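Local structure of nitrate regulatory protein (Klebsiella oxytoca, 4AKK) at residues 203-208 against 217-222; 208-213 against 264-269. The protein responds to nitrate and nitrite by binding the terminator in the nasF operon leader RNA, causing transcription antitermination and so switching on the nasFEDCBA operon. All blocks are in the same frame, centred on the assembly; numbering follows the deposited sequence.

Interaction 1 (203-208 against 217-222). With EDO (1,2-ethanediol), chain C; EDO (1,2-ethanediol), chain D.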
loop_
_atom_site.group_PDB
_atom_site.type_symbol
_atom_site.label_atom_id
_atom_site.label_comp_id
_atom_site.label_asym_id
_atom_site.label_seq_id
_atom_site.Cartn_x
_atom_site.Cartn_y
_atom_site.Cartn_z
ATOM N N ARG A 203 -9.391 24.063 8.271
ATOM C CA ARG A 203 -9.972 25.401 8.376
ATOM C C ARG A 203 -11.395 25.292 8.943
ATOM O O ARG A 203 -11.734 25.949 9.924
ATOM C CB ARG A 203 -9.983 26.124 7.020
ATOM C CG ARG A 203 -10.770 27.463 7.049
ATOM C CD ARG A 203 -10.768 28.192 5.697
ATOM N NE ARG A 203 -11.537 27.478 4.680
ATOM C CZ ARG A 203 -11.684 27.874 3.417
ATOM N NH1 ARG A 203 -11.118 29.003 2.985
ATOM N NH2 ARG A 203 -12.401 27.138 2.578
ATOM N N ALA A 204 -12.205 24.424 8.340
ATOM C CA ALA A 204 -13.597 24.228 8.761
ATOM C C ALA A 204 -13.737 23.783 10.217
ATOM O O ALA A 204 -14.563 24.298 10.957
ATOM C CB ALA A 204 -14.303 23.231 7.826
ATOM N N LEU A 205 -12.937 22.815 10.631
ATOM C CA LEU A 205 -13.049 22.313 11.994
ATOM C C LEU A 205 -12.616 23.372 13.005
ATOM O O LEU A 205 -13.273 23.578 14.020
ATOM C CB LEU A 205 -12.225 21.036 12.160
ATOM C CG LEU A 205 -12.754 19.853 11.332
ATOM C CD1 LEU A 205 -11.802 18.674 11.411
ATOM C CD2 LEU A 205 -14.169 19.438 11.748
ATOM N N GLY A 206 -11.506 24.047 12.720
ATOM C CA GLY A 206 -11.006 25.064 13.627
ATOM C C GLY A 206 -11.984 26.218 13.780
ATOM O O GLY A 206 -12.156 26.741 14.878
ATOM N N ALA A 207 -12.627 26.606 12.678
ATOM C CA ALA A 207 -13.556 27.732 12.676
ATOM C C ALA A 207 -14.794 27.408 13.503
ATOM O O ALA A 207 -15.285 28.228 14.255
ATOM C CB ALA A 207 -13.947 28.094 11.244
ATOM N N LEU A 208 -15.295 26.195 13.341
ATOM C CA LEU A 208 -16.374 25.699 14.162
ATOM C C LEU A 208 -16.019 25.830 15.646
ATOM O O LEU A 208 -16.753 26.433 16.423
ATOM C CB LEU A 208 -16.640 24.236 13.809
ATOM C CG LEU A 208 -17.620 23.501 14.712
ATOM C CD1 LEU A 208 -18.970 24.182 14.673
ATOM C CD2 LEU A 208 -17.732 22.032 14.304
ATOM N N ASP A 217 -13.549 17.351 23.133
ATOM C CA ASP A 217 -12.495 16.357 22.948
ATOM C C ASP A 217 -12.617 15.731 21.562
ATOM O O ASP A 217 -11.622 15.406 20.922
ATOM C CB ASP A 217 -12.560 15.282 24.037
ATOM C CG ASP A 217 -12.093 15.796 25.398
ATOM O OD1 ASP A 217 -11.782 17.001 25.511
ATOM O OD2 ASP A 217 -12.033 14.996 26.356
ATOM N N GLU A 218 -13.852 15.610 21.103
ATOM C CA GLU A 218 -14.173 15.068 19.789
ATOM C C GLU A 218 -13.677 15.959 18.639
ATOM O O GLU A 218 -12.934 15.512 17.767
ATOM C CB GLU A 218 -15.694 14.896 19.692
ATOM C CG GLU A 218 -16.200 14.497 18.325
ATOM C CD GLU A 218 -15.758 13.110 17.943
ATOM O OE1 GLU A 218 -15.793 12.227 18.826
ATOM O OE2 GLU A 218 -15.378 12.896 16.772
ATOM N N LEU A 219 -14.111 17.217 18.641
ATOM C CA LEU A 219 -13.717 18.182 17.616
ATOM C C LEU A 219 -12.204 18.349 17.595
ATOM O O LEU A 219 -11.581 18.373 16.533
ATOM C CB LEU A 219 -14.414 19.532 17.849
ATOM C CG LEU A 219 -14.195 20.616 16.792
ATOM C CD1 LEU A 219 -14.658 20.131 15.427
ATOM C CD2 LEU A 219 -14.914 21.924 17.175
ATOM N N ARG A 220 -11.611 18.437 18.777
ATOM C CA ARG A 220 -10.170 18.514 18.880
ATOM C C ARG A 220 -9.440 17.311 18.244
ATOM O O ARG A 220 -8.393 17.474 17.604
ATOM C CB ARG A 220 -9.747 18.703 20.344
ATOM C CG ARG A 220 -8.228 18.645 20.525
ATOM C CD ARG A 220 -7.804 18.932 21.958
ATOM N NE ARG A 220 -8.058 17.807 22.843
ATOM C CZ ARG A 220 -7.676 17.761 24.117
ATOM N NH1 ARG A 220 -7.034 18.789 24.656
ATOM N NH2 ARG A 220 -7.944 16.690 24.855
ATOM N N GLN A 221 -9.966 16.099 18.427
ATOM C CA GLN A 221 -9.302 14.933 17.832
ATOM C C GLN A 221 -9.419 15.000 16.302
ATOM O O GLN A 221 -8.443 14.779 15.589
ATOM C CB GLN A 221 -9.860 13.608 18.389
ATOM C CG GLN A 221 -9.037 12.369 18.002
ATOM C CD GLN A 221 -7.620 12.364 18.578
ATOM O OE1 GLN A 221 -7.423 12.432 19.794
ATOM N NE2 GLN A 221 -6.627 12.275 17.698
ATOM N N GLN A 222 -10.606 15.345 15.809
ATOM C CA GLN A 222 -10.819 15.488 14.375
ATOM C C GLN A 222 -9.896 16.559 13.785
ATOM O O GLN A 222 -9.388 16.415 12.674
ATOM C CB GLN A 222 -12.274 15.851 14.087
ATOM C CG GLN A 222 -13.287 14.776 14.483
ATOM C CD GLN A 222 -14.717 15.205 14.174
ATOM O OE1 GLN A 222 -14.939 16.228 13.532
ATOM N NE2 GLN A 222 -15.690 14.427 14.633
HETATM C C1 EDO C . -13.376 24.576 4.807
HETATM O O1 EDO C . -13.833 25.106 3.564
HETATM C C2 EDO C . -13.204 25.683 5.843
HETATM O O2 EDO C . -14.425 26.314 6.253
HETATM C C1 EDO D . -9.871 20.619 25.858
HETATM O O1 EDO D . -9.358 21.690 25.051
HETATM C C2 EDO D . -10.143 19.400 24.984
HETATM O O2 EDO D . -11.326 19.588 24.200
#

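Interaction 2 (208-213 against 264-269). With EDO (1,2-ethanediol), chain D.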
loop_
_atom_site.group_PDB
_atom_site.type_symbol
_atom_site.label_atom_id
_atom_site.label_comp_id
_atom_site.label_asym_id
_atom_site.label_seq_id
_atom_site.Cartn_x
_atom_site.Cartn_y
_atom_site.Cartn_z
ATOM N N LEU A 208 -15.295 26.195 13.341
ATOM C CA LEU A 208 -16.374 25.699 14.162
ATOM C C LEU A 208 -16.019 25.830 15.646
ATOM O O LEU A 208 -16.753 26.433 16.423
ATOM C CB LEU A 208 -16.640 24.236 13.809
ATOM C CG LEU A 208 -17.620 23.501 14.712
ATOM C CD1 LEU A 208 -18.970 24.182 14.673
ATOM C CD2 LEU A 208 -17.732 22.032 14.304
ATOM N N GLY A 209 -14.877 25.279 16.033
ATOM C CA GLY A 209 -14.439 25.333 17.413
ATOM C C GLY A 209 -14.305 26.752 17.943
ATOM O O GLY A 209 -14.743 27.048 19.053
ATOM N N PHE A 210 -13.685 27.630 17.160
ATOM C CA PHE A 210 -13.483 29.007 17.599
ATOM C C PHE A 210 -14.791 29.792 17.594
ATOM O O PHE A 210 -14.976 30.712 18.384
ATOM C CB PHE A 210 -12.419 29.717 16.746
ATOM C CG PHE A 210 -11.009 29.242 17.012
ATOM C CD1 PHE A 210 -10.444 29.365 18.275
ATOM C CD2 PHE A 210 -10.244 28.681 15.994
ATOM C CE1 PHE A 210 -9.142 28.929 18.520
ATOM C CE2 PHE A 210 -8.944 28.253 16.229
ATOM C CZ PHE A 210 -8.395 28.369 17.495
ATOM N N ALA A 211 -15.702 29.431 16.701
ATOM C CA ALA A 211 -16.988 30.097 16.658
ATOM C C ALA A 211 -17.821 29.736 17.893
ATOM O O ALA A 211 -18.556 30.578 18.424
ATOM C CB ALA A 211 -17.729 29.758 15.380
ATOM N N ARG A 212 -17.696 28.492 18.354
ATOM C CA ARG A 212 -18.411 28.027 19.541
ATOM C C ARG A 212 -17.797 28.566 20.821
ATOM O O ARG A 212 -18.464 28.644 21.844
ATOM C CB ARG A 212 -18.373 26.496 19.631
ATOM C CG ARG A 212 -19.224 25.774 18.617
ATOM C CD ARG A 212 -18.928 24.273 18.630
ATOM N NE ARG A 212 -19.856 23.552 17.765
ATOM C CZ ARG A 212 -19.745 22.270 17.442
ATOM N NH1 ARG A 212 -18.730 21.553 17.903
ATOM N NH2 ARG A 212 -20.654 21.708 16.650
ATOM N N GLY A 213 -16.514 28.901 20.771
ATOM C CA GLY A 213 -15.795 29.266 21.976
ATOM C C GLY A 213 -15.338 28.035 22.747
ATOM O O GLY A 213 -14.907 28.135 23.900
ATOM N N ARG A 264 -2.226 25.601 18.573
ATOM C CA ARG A 264 -1.850 25.302 19.945
ATOM C C ARG A 264 -2.946 25.694 20.925
ATOM O O ARG A 264 -3.220 24.973 21.892
ATOM C CB ARG A 264 -0.530 25.977 20.313
ATOM C CG ARG A 264 -0.147 25.731 21.753
ATOM C CD ARG A 264 1.250 26.232 22.080
ATOM N NE ARG A 264 1.401 26.401 23.523
ATOM C CZ ARG A 264 1.404 25.399 24.400
ATOM N NH1 ARG A 264 1.268 24.145 23.985
ATOM N NH2 ARG A 264 1.541 25.655 25.696
ATOM N N VAL A 265 -3.587 26.832 20.673
ATOM C CA VAL A 265 -4.712 27.251 21.508
ATOM C C VAL A 265 -5.856 26.231 21.449
ATOM O O VAL A 265 -6.364 25.783 22.479
ATOM C CB VAL A 265 -5.245 28.658 21.102
ATOM C CG1 VAL A 265 -6.576 28.944 21.779
ATOM C CG2 VAL A 265 -4.220 29.742 21.434
ATOM N N ALA A 266 -6.266 25.882 20.235
ATOM C CA ALA A 266 -7.361 24.942 20.048
ATOM C C ALA A 266 -7.087 23.604 20.743
ATOM O O ALA A 266 -8.010 22.963 21.254
ATOM C CB ALA A 266 -7.631 24.727 18.561
ATOM N N CYS A 267 -5.824 23.190 20.777
ATOM C CA CYS A 267 -5.486 21.898 21.374
ATOM C C CYS A 267 -5.261 21.952 22.881
ATOM O O CYS A 267 -5.274 20.923 23.554
ATOM C CB CYS A 267 -4.277 21.278 20.676
ATOM S SG CYS A 267 -4.667 20.684 19.014
ATOM N N THR A 268 -5.064 23.154 23.407
ATOM C CA THR A 268 -4.734 23.314 24.816
ATOM C C THR A 268 -5.878 23.928 25.615
ATOM O O THR A 268 -6.719 23.219 26.166
ATOM C CB THR A 268 -3.487 24.195 24.993
ATOM O OG1 THR A 268 -2.388 23.612 24.281
ATOM C CG2 THR A 268 -3.127 24.320 26.469
ATOM N N ARG A 269 -5.909 25.254 25.659
ATOM C CA ARG A 269 -6.826 25.965 26.543
ATOM C C ARG A 269 -8.101 26.406 25.848
ATOM O O ARG A 269 -8.261 26.238 24.637
ATOM C CB ARG A 269 -6.133 27.178 27.166
ATOM C CG ARG A 269 -5.366 28.035 26.177
ATOM C CD ARG A 269 -4.835 29.287 26.859
ATOM N NE ARG A 269 -4.075 30.137 25.946
ATOM C CZ ARG A 269 -4.613 31.075 25.173
ATOM N NH1 ARG A 269 -5.928 31.285 25.194
ATOM N NH2 ARG A 269 -3.833 31.801 24.375
HETATM C C1 EDO D . -9.871 20.619 25.858
HETATM O O1 EDO D . -9.358 21.690 25.051
HETATM C C2 EDO D . -10.143 19.400 24.984
HETATM O O2 EDO D . -11.326 19.588 24.200
#

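Interaction 1 (203-208 against 217-222)
Leu205 meets both Leu219 and Gln222 across this helix pair. Its two methyls divide the work. CD2 lies 3.8 Å from CD1 of Leu219, and the two leucine side chains run past each other in opposite directions. CD1 of Leu205 instead reaches the backbone of Gln222, with the carbonyl O of Gln222 at 3.5 Å. The Gln222 side chain crosses Leu205 at about a right angle, and its OE1 sits 3.8 Å from CD2 of Leu205. Leu208 adds a third leucine, one turn further along. With its CG anti to the backbone N (chi1 172°), the branch is directed at Leu219, and CD2 of Leu208 comes 3.8 Å from CD1 of Leu219. That one methyl of Leu219 therefore touches both leucines of the facing helix.

The two helices, 180-212 and 217-240, form an antiparallel hairpin within the all-helical nitrate-sensing (NIT) domain. The N-to-C directions of the two segments differ by 154°, and their axes come within 9.8 Å. No hydrogen bond links them, and the join is mainly apolar.

The amide of Gln222 is held from its own helix. NE2 donates to OE2 of Glu218 at 2.6 Å. OE2 accepts with its anti lone pair and lies 22° out of the amide plane of Gln222. This bond helps set the rotation of the amide, with OE1 turned toward Leu205. Glu218 has a second partner, a salt bridge from OE1 to Arg367. On the far side of helix 180-212, Arg203 packs against helix 277-312, and its NH1 is hydrogen-bonded to OG1 of Thr287.

Interaction 2 (208-213 against 264-269)
At the C-terminal ends of helices 180-212 and 257-267, a phenylalanine ring joins two parts of the NIT helical domain. The ring belongs to Phe210, and its outer carbons do the touching. CZ lies 3.9 Å from CB of Ala266, an oblique approach. CE1 lies 4.1 Å from CG1 of Val265, and this methyl sits at the ring edge, near the ring plane. CG of Phe210 is anti to the carbonyl carbon (chi1 -72°), which carries the ring out to helix 257-267. Val265 has CG1 anti to its backbone N (chi1 168°), which places that methyl at the ring.

The contact is small and wholly apolar, a packing point between helix ends. More aromatic groups gather here. Phe215 meets the Phe210 ring edge-to-face, and the ring of Trp282, on helix 277-312, also touches it. Ala266 packs on Phe215 and on Leu223 of helix 217-240.

Both helices stop close to the contact. Gly213 leaves helix 180-212 with positive phi (81°), a backbone shape in which a CB would press on the carbonyl O of Arg212. Helix 257-267 gives way at Thr268. There OG1 donates to the carbonyl O of Arg264 at 2.9 Å, tying the side chain back to the last turn. The carbonyl O of Thr268 accepts from O1 of an ethanediol at 3.2 Å.

Overall arrangement
Both contacts use helix 180-212, and Leu208 belongs to both ranges. Their centres are about 8 Å apart. Leu219 of interaction 1 bridges them: its CD2 packs 3.5 Å from CA of Gly209, where no side chain intervenes. Arg220, on another side of helix 217-240, makes a probable hydrogen bond from NH1 to the carbonyl O of Cys267 at 3.0 Å. This ties 217-222 to the end of helix 257-267. Arg220 also pairs with Glu386 and meets Trp389 by a cation-pi contact, both within the ANTAR range, so this corner links the NIT helices to the RNA-binding region. One ethanediol, probably from the crystallisation liquor, touches both contacts.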